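Penicillin-binding protein activator LpoA (Escherichia coli, PDB 6DR3) regulates peptidoglycan synthesis as an outer-membrane lipoprotein that interacts with penicillin-binding protein 1A and stimulates its transpeptidase activity in vitro, here represented by its amino-terminal TPR-like domain. Local coordinates at residues A16-M25 / W36-E47; T50-L60 / K72-Q83. All coordinates share one frame; numbering follows the deposited sequence.

Contact 1: A16-M25 / W36-E47; sequences ADSAFYLQQM and WQLLAIRALVKE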
# COMPACT_ATOMS: atom_id res chain seq x y z
N ALA A 16 9.45 -6.29 -13.95
CA ALA A 16 10.42 -7.34 -14.23
C ALA A 16 11.18 -7.63 -12.94
O ALA A 16 11.06 -6.91 -11.95
CB ALA A 16 11.38 -6.94 -15.36
N ASP A 17 11.97 -8.70 -12.95
CA ASP A 17 12.73 -9.07 -11.77
C ASP A 17 14.12 -8.43 -11.80
O ASP A 17 14.53 -7.81 -12.78
CB ASP A 17 12.84 -10.59 -11.65
CG ASP A 17 13.53 -11.23 -12.83
OD1 ASP A 17 14.22 -10.52 -13.60
OD2 ASP A 17 13.39 -12.46 -13.00
N SER A 18 14.85 -8.59 -10.69
CA SER A 18 16.14 -7.93 -10.55
C SER A 18 17.14 -8.42 -11.59
O SER A 18 17.97 -7.65 -12.08
CB SER A 18 16.69 -8.15 -9.14
OG SER A 18 16.83 -9.53 -8.86
N ALA A 19 17.07 -9.71 -11.94
CA ALA A 19 17.98 -10.24 -12.95
C ALA A 19 17.86 -9.48 -14.26
O ALA A 19 18.87 -9.15 -14.90
CB ALA A 19 17.71 -11.73 -13.16
N PHE A 20 16.63 -9.18 -14.68
CA PHE A 20 16.42 -8.40 -15.90
C PHE A 20 17.00 -7.00 -15.76
O PHE A 20 17.77 -6.54 -16.62
CB PHE A 20 14.92 -8.34 -16.21
CG PHE A 20 14.59 -7.54 -17.44
CD1 PHE A 20 14.70 -8.11 -18.70
CD2 PHE A 20 14.14 -6.24 -17.34
CE1 PHE A 20 14.39 -7.37 -19.83
CE2 PHE A 20 13.82 -5.50 -18.46
CZ PHE A 20 13.95 -6.07 -19.71
N TYR A 21 16.66 -6.30 -14.67
CA TYR A 21 17.14 -4.94 -14.48
C TYR A 21 18.66 -4.90 -14.41
O TYR A 21 19.29 -3.99 -14.97
CB TYR A 21 16.53 -4.35 -13.21
CG TYR A 21 15.03 -4.17 -13.25
CD1 TYR A 21 14.38 -3.80 -14.42
CD2 TYR A 21 14.26 -4.37 -12.11
CE1 TYR A 21 13.01 -3.63 -14.45
CE2 TYR A 21 12.89 -4.20 -12.14
CZ TYR A 21 12.27 -3.83 -13.30
OH TYR A 21 10.90 -3.67 -13.32
N LEU A 22 19.27 -5.86 -13.71
CA LEU A 22 20.73 -5.88 -13.60
C LEU A 22 21.37 -6.14 -14.96
O LEU A 22 22.42 -5.56 -15.28
CB LEU A 22 21.16 -6.94 -12.59
CG LEU A 22 20.79 -6.65 -11.13
CD1 LEU A 22 21.03 -7.87 -10.26
CD2 LEU A 22 21.58 -5.46 -10.60
N GLN A 23 20.74 -6.99 -15.78
CA GLN A 23 21.26 -7.23 -17.13
C GLN A 23 21.21 -5.96 -17.97
O GLN A 23 22.17 -5.64 -18.68
CB GLN A 23 20.47 -8.36 -17.80
CG GLN A 23 20.93 -8.70 -19.21
CD GLN A 23 22.37 -9.18 -19.25
OE1 GLN A 23 23.25 -8.50 -19.78
NE2 GLN A 23 22.61 -10.37 -18.71
N GLN A 24 20.10 -5.23 -17.91
CA GLN A 24 20.00 -3.98 -18.65
C GLN A 24 20.97 -2.94 -18.10
O GLN A 24 21.56 -2.17 -18.86
CB GLN A 24 18.56 -3.45 -18.59
CG GLN A 24 17.52 -4.40 -19.13
CD GLN A 24 17.82 -4.86 -20.55
OE1 GLN A 24 18.03 -4.04 -21.44
NE2 GLN A 24 17.85 -6.17 -20.76
N MET A 25 21.14 -2.91 -16.78
CA MET A 25 22.10 -1.99 -16.17
C MET A 25 23.49 -2.18 -16.76
O MET A 25 24.22 -1.21 -16.98
CB MET A 25 22.12 -2.18 -14.66
CG MET A 25 23.03 -1.21 -13.92
SD MET A 25 22.97 -1.44 -12.13
CE MET A 25 23.85 -2.99 -11.95
N TRP A 36 18.04 2.01 -14.61
CA TRP A 36 18.06 0.57 -14.43
C TRP A 36 18.56 0.20 -13.03
O TRP A 36 18.05 -0.72 -12.40
CB TRP A 36 18.93 -0.10 -15.49
CG TRP A 36 18.34 -0.12 -16.88
CD1 TRP A 36 18.90 0.37 -18.02
CD2 TRP A 36 17.07 -0.68 -17.26
NE1 TRP A 36 18.07 0.15 -19.09
CE2 TRP A 36 16.94 -0.49 -18.65
CE3 TRP A 36 16.04 -1.33 -16.57
CZ2 TRP A 36 15.82 -0.91 -19.36
CZ3 TRP A 36 14.93 -1.75 -17.28
CH2 TRP A 36 14.83 -1.54 -18.66
N GLN A 37 19.57 0.93 -12.54
CA GLN A 37 20.10 0.66 -11.22
C GLN A 37 19.05 0.90 -10.14
O GLN A 37 18.91 0.09 -9.21
CB GLN A 37 21.34 1.53 -10.97
CG GLN A 37 22.03 1.26 -9.65
CD GLN A 37 23.34 2.01 -9.53
OE1 GLN A 37 23.79 2.66 -10.47
NE2 GLN A 37 23.96 1.94 -8.36
N LEU A 38 18.31 2.00 -10.24
CA LEU A 38 17.23 2.26 -9.29
C LEU A 38 16.19 1.15 -9.33
O LEU A 38 15.64 0.77 -8.29
CB LEU A 38 16.59 3.61 -9.58
CG LEU A 38 17.42 4.85 -9.25
CD1 LEU A 38 16.81 6.07 -9.90
CD2 LEU A 38 17.52 5.04 -7.74
N LEU A 39 15.90 0.62 -10.52
CA LEU A 39 14.92 -0.45 -10.64
C LEU A 39 15.45 -1.75 -10.05
O LEU A 39 14.71 -2.49 -9.40
CB LEU A 39 14.53 -0.63 -12.10
CG LEU A 39 13.55 0.43 -12.63
CD1 LEU A 39 13.62 0.54 -14.15
CD2 LEU A 39 12.14 0.09 -12.19
N ALA A 40 16.73 -2.04 -10.27
CA ALA A 40 17.33 -3.23 -9.67
C ALA A 40 17.22 -3.18 -8.15
O ALA A 40 16.88 -4.19 -7.51
CB ALA A 40 18.80 -3.34 -10.09
N ILE A 41 17.49 -2.02 -7.55
CA ILE A 41 17.34 -1.87 -6.11
C ILE A 41 15.91 -2.18 -5.69
O ILE A 41 15.67 -2.92 -4.73
CB ILE A 41 17.76 -0.45 -5.68
CG1 ILE A 41 19.22 -0.18 -6.03
CG2 ILE A 41 17.53 -0.24 -4.18
CD1 ILE A 41 19.60 1.28 -6.01
N ARG A 42 14.94 -1.62 -6.41
CA ARG A 42 13.54 -1.85 -6.09
C ARG A 42 13.20 -3.33 -6.13
O ARG A 42 12.52 -3.85 -5.23
CB ARG A 42 12.65 -1.07 -7.06
CG ARG A 42 11.18 -1.01 -6.67
CD ARG A 42 10.30 -0.60 -7.84
NE ARG A 42 10.68 0.70 -8.40
CZ ARG A 42 9.98 1.35 -9.33
NH1 ARG A 42 8.86 0.83 -9.81
NH2 ARG A 42 10.41 2.52 -9.78
N ALA A 43 13.67 -4.04 -7.16
CA ALA A 43 13.37 -5.46 -7.29
C ALA A 43 14.12 -6.29 -6.26
O ALA A 43 13.56 -7.23 -5.69
CB ALA A 43 13.71 -5.93 -8.71
N LEU A 44 15.39 -5.95 -6.00
CA LEU A 44 16.15 -6.69 -4.99
C LEU A 44 15.46 -6.63 -3.64
O LEU A 44 15.38 -7.65 -2.93
CB LEU A 44 17.57 -6.13 -4.90
CG LEU A 44 18.49 -6.42 -6.09
CD1 LEU A 44 19.76 -5.57 -6.01
CD2 LEU A 44 18.85 -7.89 -6.16
N VAL A 45 14.97 -5.46 -3.24
CA VAL A 45 14.24 -5.34 -1.98
C VAL A 45 13.01 -6.25 -2.00
O VAL A 45 12.77 -7.02 -1.06
CB VAL A 45 13.84 -3.87 -1.72
CG1 VAL A 45 12.91 -3.76 -0.51
CG2 VAL A 45 15.09 -3.02 -1.52
N LYS A 46 12.22 -6.17 -3.07
CA LYS A 46 11.01 -6.98 -3.16
C LYS A 46 11.32 -8.47 -3.08
O LYS A 46 10.53 -9.24 -2.54
CB LYS A 46 10.27 -6.67 -4.47
CG LYS A 46 8.87 -7.26 -4.55
CD LYS A 46 8.17 -6.83 -5.82
CE LYS A 46 6.70 -7.25 -5.82
NZ LYS A 46 5.98 -6.77 -7.03
N GLU A 47 12.46 -8.89 -3.63
CA GLU A 47 12.80 -10.31 -3.68
C GLU A 47 13.44 -10.81 -2.40
O GLU A 47 13.68 -12.02 -2.28
CB GLU A 47 13.73 -10.56 -4.87
CG GLU A 47 13.05 -10.33 -6.22
CD GLU A 47 14.02 -10.24 -7.38
OE1 GLU A 47 15.20 -10.61 -7.21
OE2 GLU A 47 13.60 -9.79 -8.46
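Helix 18-25 runs antiparallel to the 36-47 part of helix 30-47, with the axes of these segments 8.3 Å apart at closest approach and their N-to-C directions 160° apart. The two helices follow each other in the chain and pair as an antiparallel hairpin, consistent with the TPR-like character of this domain. The carboxylate of Glu47 grips the start of helix 18-25 with both oxygens. Glu47 OE2 accepts from Ser18 N at 2.8 Å, nearly straight, and Glu47 OE1 accepts from Ser18 OG at 2.6 Å. Both donors come from the syn side, slightly out of the carboxylate plane. Ser18 OG sits between its own backbone N and carbonyl carbon (chi1 59°), which turns it to Glu47. Asp17 is the N-cap; Asp17 OD1 takes Phe20 N at 3.0 Å.

Tyr21 is a knob in a hole formed by Trp36, Leu39, Ala40 and Ala43. Leu39 CB lies over the centre of the Tyr21 ring, a CH-pi contact of 3.7 Å to the centroid. Tyr21 CD1 meets Trp36 CZ3 rim to rim at 3.6 Å, and Phe20 completes the aromatic cluster. Gln24 CB covers one face of the Trp36 indole, 3.4 Å from the centroid of the five-membered ring. Leu22 CD2 touches Ala40 CB at 3.5 Å, and Met25 SD rests on Gln37 CB.

Trp36 NE1 hydrogen-bonds to Gln5. Leu22 packs on Leu56 of helix 50-58, while Leu39 touches helix 7-11.

Contact 2: T50-L60 / K72-Q83; sequences TGQAVELFNQL and KTLLAVEIKLAQ
Phe57, Val54 and Ile79 meet between helix 50-58 and the 72-82 part of helix 66-82, and apolar packing carries most of the contact. Ile79 CD1 touches Phe57 CD2 at 3.6 Å, and Ile79 CG2 meets Val54 CG2, also at 3.6 Å. Phe57 CG lies anti to the backbone N (chi1 178°), which carries the ring across to the other helix. There Ala76 CB approaches Phe57 CZ at 4.1 Å. At the far end, Thr50 packs its methyl CG2 against Ala82 CB and Gln83 CG.

Lys72 combines apolar and polar contacts. Its extended chain crosses the Phe57 side chain at about a right angle, with Lys72 CE 3.6 Å from Phe57 CZ. The aliphatic part also runs past Leu60.

Water links the ammonium to the end of helix 50-58. One water accepts from Lys72 NZ at 3.1 Å and donates to Phe57 O at 2.9 Å. A second accepts from Lys72 NZ at 2.8 Å, but its bond to Leu60 O is weak.

The segment axes come no nearer than 10.4 Å, with N-to-C directions 147° apart. This widely spaced antiparallel pair of consecutive helices belongs to the TPR-like array. Helix 30-47 packs on both partners, through Val45 on Ala53 and Leu38 on Leu75. Helices 86-93 and 103-117 pack against Val77 and Leu81.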
# COMPACT_ATOMS: atom_id res chain seq x y z
N THR A 50 18.24 -8.20 0.50
CA THR A 50 18.46 -6.92 1.17
C THR A 50 19.92 -6.49 1.08
O THR A 50 20.21 -5.31 0.83
CB THR A 50 18.02 -7.01 2.63
OG1 THR A 50 16.71 -7.59 2.70
CG2 THR A 50 17.98 -5.62 3.26
N GLY A 51 20.86 -7.42 1.27
CA GLY A 51 22.26 -7.07 1.20
C GLY A 51 22.64 -6.43 -0.12
O GLY A 51 23.27 -5.37 -0.17
N GLN A 52 22.26 -7.08 -1.23
CA GLN A 52 22.59 -6.54 -2.54
C GLN A 52 21.84 -5.24 -2.82
O GLN A 52 22.38 -4.35 -3.49
CB GLN A 52 22.31 -7.58 -3.63
CG GLN A 52 23.35 -8.69 -3.69
CD GLN A 52 23.22 -9.55 -4.93
OE1 GLN A 52 22.12 -9.80 -5.42
NE2 GLN A 52 24.36 -10.00 -5.45
N ALA A 53 20.61 -5.11 -2.33
CA ALA A 53 19.89 -3.85 -2.47
C ALA A 53 20.65 -2.72 -1.79
O ALA A 53 20.85 -1.64 -2.37
CB ALA A 53 18.48 -3.97 -1.89
N VAL A 54 21.10 -2.94 -0.55
CA VAL A 54 21.87 -1.94 0.18
C VAL A 54 23.12 -1.57 -0.60
O VAL A 54 23.41 -0.39 -0.83
CB VAL A 54 22.21 -2.46 1.59
CG1 VAL A 54 23.24 -1.55 2.27
CG2 VAL A 54 20.95 -2.56 2.43
N GLU A 55 23.90 -2.57 -1.02
CA GLU A 55 25.16 -2.29 -1.70
C GLU A 55 24.94 -1.51 -2.99
O GLU A 55 25.62 -0.52 -3.25
CB GLU A 55 25.90 -3.60 -1.98
CG GLU A 55 27.19 -3.42 -2.78
CD GLU A 55 28.13 -2.41 -2.15
OE1 GLU A 55 28.07 -2.24 -0.92
OE2 GLU A 55 28.92 -1.79 -2.89
N LEU A 56 23.98 -1.95 -3.81
CA LEU A 56 23.70 -1.23 -5.05
C LEU A 56 23.16 0.16 -4.77
O LEU A 56 23.43 1.09 -5.53
CB LEU A 56 22.72 -2.03 -5.90
CG LEU A 56 22.64 -1.67 -7.39
CD1 LEU A 56 23.99 -1.82 -8.08
CD2 LEU A 56 21.59 -2.53 -8.08
N PHE A 57 22.40 0.32 -3.68
CA PHE A 57 21.98 1.65 -3.25
C PHE A 57 23.18 2.51 -2.89
O PHE A 57 23.21 3.71 -3.21
CB PHE A 57 21.02 1.50 -2.06
CG PHE A 57 20.54 2.81 -1.48
CD1 PHE A 57 21.33 3.53 -0.59
CD2 PHE A 57 19.29 3.31 -1.81
CE1 PHE A 57 20.88 4.72 -0.05
CE2 PHE A 57 18.84 4.50 -1.27
CZ PHE A 57 19.63 5.21 -0.40
N ASN A 58 24.19 1.93 -2.23
CA ASN A 58 25.38 2.67 -1.86
C ASN A 58 26.26 3.00 -3.06
O ASN A 58 27.13 3.88 -2.96
CB ASN A 58 26.20 1.89 -0.84
CG ASN A 58 25.50 1.76 0.50
OD1 ASN A 58 24.60 2.54 0.82
ND2 ASN A 58 25.91 0.78 1.30
N GLN A 59 26.07 2.32 -4.19
CA GLN A 59 26.84 2.59 -5.40
C GLN A 59 26.13 3.55 -6.35
O GLN A 59 26.61 3.76 -7.47
CB GLN A 59 27.14 1.27 -6.13
CG GLN A 59 28.09 0.36 -5.38
CD GLN A 59 28.46 -0.88 -6.17
OE1 GLN A 59 28.23 -0.95 -7.38
NE2 GLN A 59 29.02 -1.87 -5.49
N LEU A 60 25.02 4.14 -5.93
CA LEU A 60 24.34 5.12 -6.77
C LEU A 60 25.22 6.37 -6.92
O LEU A 60 25.83 6.82 -5.95
CB LEU A 60 23.00 5.52 -6.16
CG LEU A 60 21.86 4.52 -6.35
CD1 LEU A 60 20.67 4.88 -5.47
CD2 LEU A 60 21.44 4.46 -7.81
N LYS A 72 15.17 7.62 -5.09
CA LYS A 72 16.16 7.15 -4.13
C LYS A 72 15.64 7.25 -2.71
O LYS A 72 15.79 6.32 -1.91
CB LYS A 72 17.46 7.95 -4.28
CG LYS A 72 18.56 7.50 -3.31
CD LYS A 72 19.80 8.38 -3.39
CE LYS A 72 20.81 7.96 -2.33
NZ LYS A 72 22.01 8.85 -2.29
N THR A 73 15.02 8.39 -2.37
CA THR A 73 14.51 8.56 -1.01
C THR A 73 13.46 7.51 -0.68
O THR A 73 13.38 7.03 0.45
CB THR A 73 13.93 9.97 -0.83
OG1 THR A 73 12.84 10.16 -1.74
CG2 THR A 73 15.00 11.03 -1.09
N LEU A 74 12.63 7.14 -1.67
CA LEU A 74 11.62 6.13 -1.43
C LEU A 74 12.25 4.75 -1.25
O LEU A 74 11.84 3.98 -0.38
CB LEU A 74 10.61 6.12 -2.58
CG LEU A 74 9.42 5.17 -2.45
CD1 LEU A 74 8.69 5.35 -1.12
CD2 LEU A 74 8.46 5.38 -3.61
N LEU A 75 13.27 4.43 -2.06
CA LEU A 75 13.99 3.18 -1.88
C LEU A 75 14.66 3.12 -0.51
O LEU A 75 14.79 2.03 0.07
CB LEU A 75 15.03 3.01 -2.98
CG LEU A 75 14.51 2.85 -4.41
CD1 LEU A 75 15.65 2.97 -5.40
CD2 LEU A 75 13.79 1.52 -4.59
N ALA A 76 15.08 4.26 0.02
CA ALA A 76 15.69 4.28 1.34
C ALA A 76 14.72 3.79 2.40
O ALA A 76 15.11 3.08 3.34
CB ALA A 76 16.18 5.69 1.68
N VAL A 77 13.44 4.16 2.28
CA VAL A 77 12.43 3.69 3.23
C VAL A 77 12.24 2.19 3.11
O VAL A 77 12.23 1.46 4.12
CB VAL A 77 11.11 4.44 3.02
CG1 VAL A 77 10.02 3.90 3.95
CG2 VAL A 77 11.30 5.94 3.24
N GLU A 78 12.08 1.70 1.88
CA GLU A 78 11.85 0.27 1.68
C GLU A 78 13.01 -0.55 2.19
O GLU A 78 12.82 -1.65 2.74
CB GLU A 78 11.59 0.00 0.19
CG GLU A 78 10.38 0.75 -0.36
CD GLU A 78 10.14 0.48 -1.84
OE1 GLU A 78 11.13 0.27 -2.58
OE2 GLU A 78 8.97 0.47 -2.26
N ILE A 79 14.24 -0.05 2.03
CA ILE A 79 15.41 -0.77 2.53
C ILE A 79 15.38 -0.84 4.06
O ILE A 79 15.59 -1.91 4.64
CB ILE A 79 16.70 -0.10 2.02
CG1 ILE A 79 16.87 -0.37 0.52
CG2 ILE A 79 17.93 -0.60 2.79
CD1 ILE A 79 18.00 0.39 -0.14
N LYS A 80 15.10 0.28 4.72
CA LYS A 80 15.08 0.28 6.18
C LYS A 80 13.98 -0.63 6.72
O LYS A 80 14.16 -1.28 7.76
CB LYS A 80 14.92 1.70 6.71
CG LYS A 80 16.18 2.53 6.56
CD LYS A 80 16.12 3.81 7.37
CE LYS A 80 17.40 4.62 7.21
NZ LYS A 80 18.60 3.86 7.67
N LEU A 81 12.84 -0.69 6.04
CA LEU A 81 11.80 -1.63 6.44
C LEU A 81 12.27 -3.07 6.26
O LEU A 81 12.00 -3.93 7.11
CB LEU A 81 10.52 -1.38 5.65
CG LEU A 81 9.78 -0.08 6.00
CD1 LEU A 81 8.69 0.21 4.98
CD2 LEU A 81 9.18 -0.16 7.40
N ALA A 82 12.98 -3.34 5.17
CA ALA A 82 13.54 -4.68 4.97
C ALA A 82 14.56 -5.03 6.04
O ALA A 82 14.67 -6.19 6.44
CB ALA A 82 14.17 -4.78 3.58
N GLN A 83 15.30 -4.03 6.54
CA GLN A 83 16.26 -4.24 7.61
C GLN A 83 15.61 -4.21 8.99
O GLN A 83 16.34 -4.19 10.00
CB GLN A 83 17.35 -3.17 7.55
CG GLN A 83 18.17 -3.17 6.27
CD GLN A 83 19.23 -2.08 6.25
OE1 GLN A 83 20.37 -2.32 5.85
NE2 GLN A 83 18.85 -0.88 6.67
O HOH W 1 23.80 6.36 -2.25
O HOH W 2 23.68 8.84 -4.49

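Contacts 1 and 2 follow one another along the chain, with centres about 12 Å apart. Each joins two consecutive antiparallel helices, in keeping with the TPR-like motifs of this domain. They meet where helix 30-47 lies against helix 50-58. Gln37 NE2 is 3.0 Å from Leu56 O, a probable hydrogen bond. Ala40 CB packs on Leu56 CD2 at 3.5 Å, so Ala40 faces both helix 18-25 and helix 50-58. The centres of the two contacts lie about 20 Å and about 18 Å from the centre of the chain, on the same side of it. Neither contact is tied to a known ligand or active site; both are structural packing within the N-terminal part of this all-helical domain.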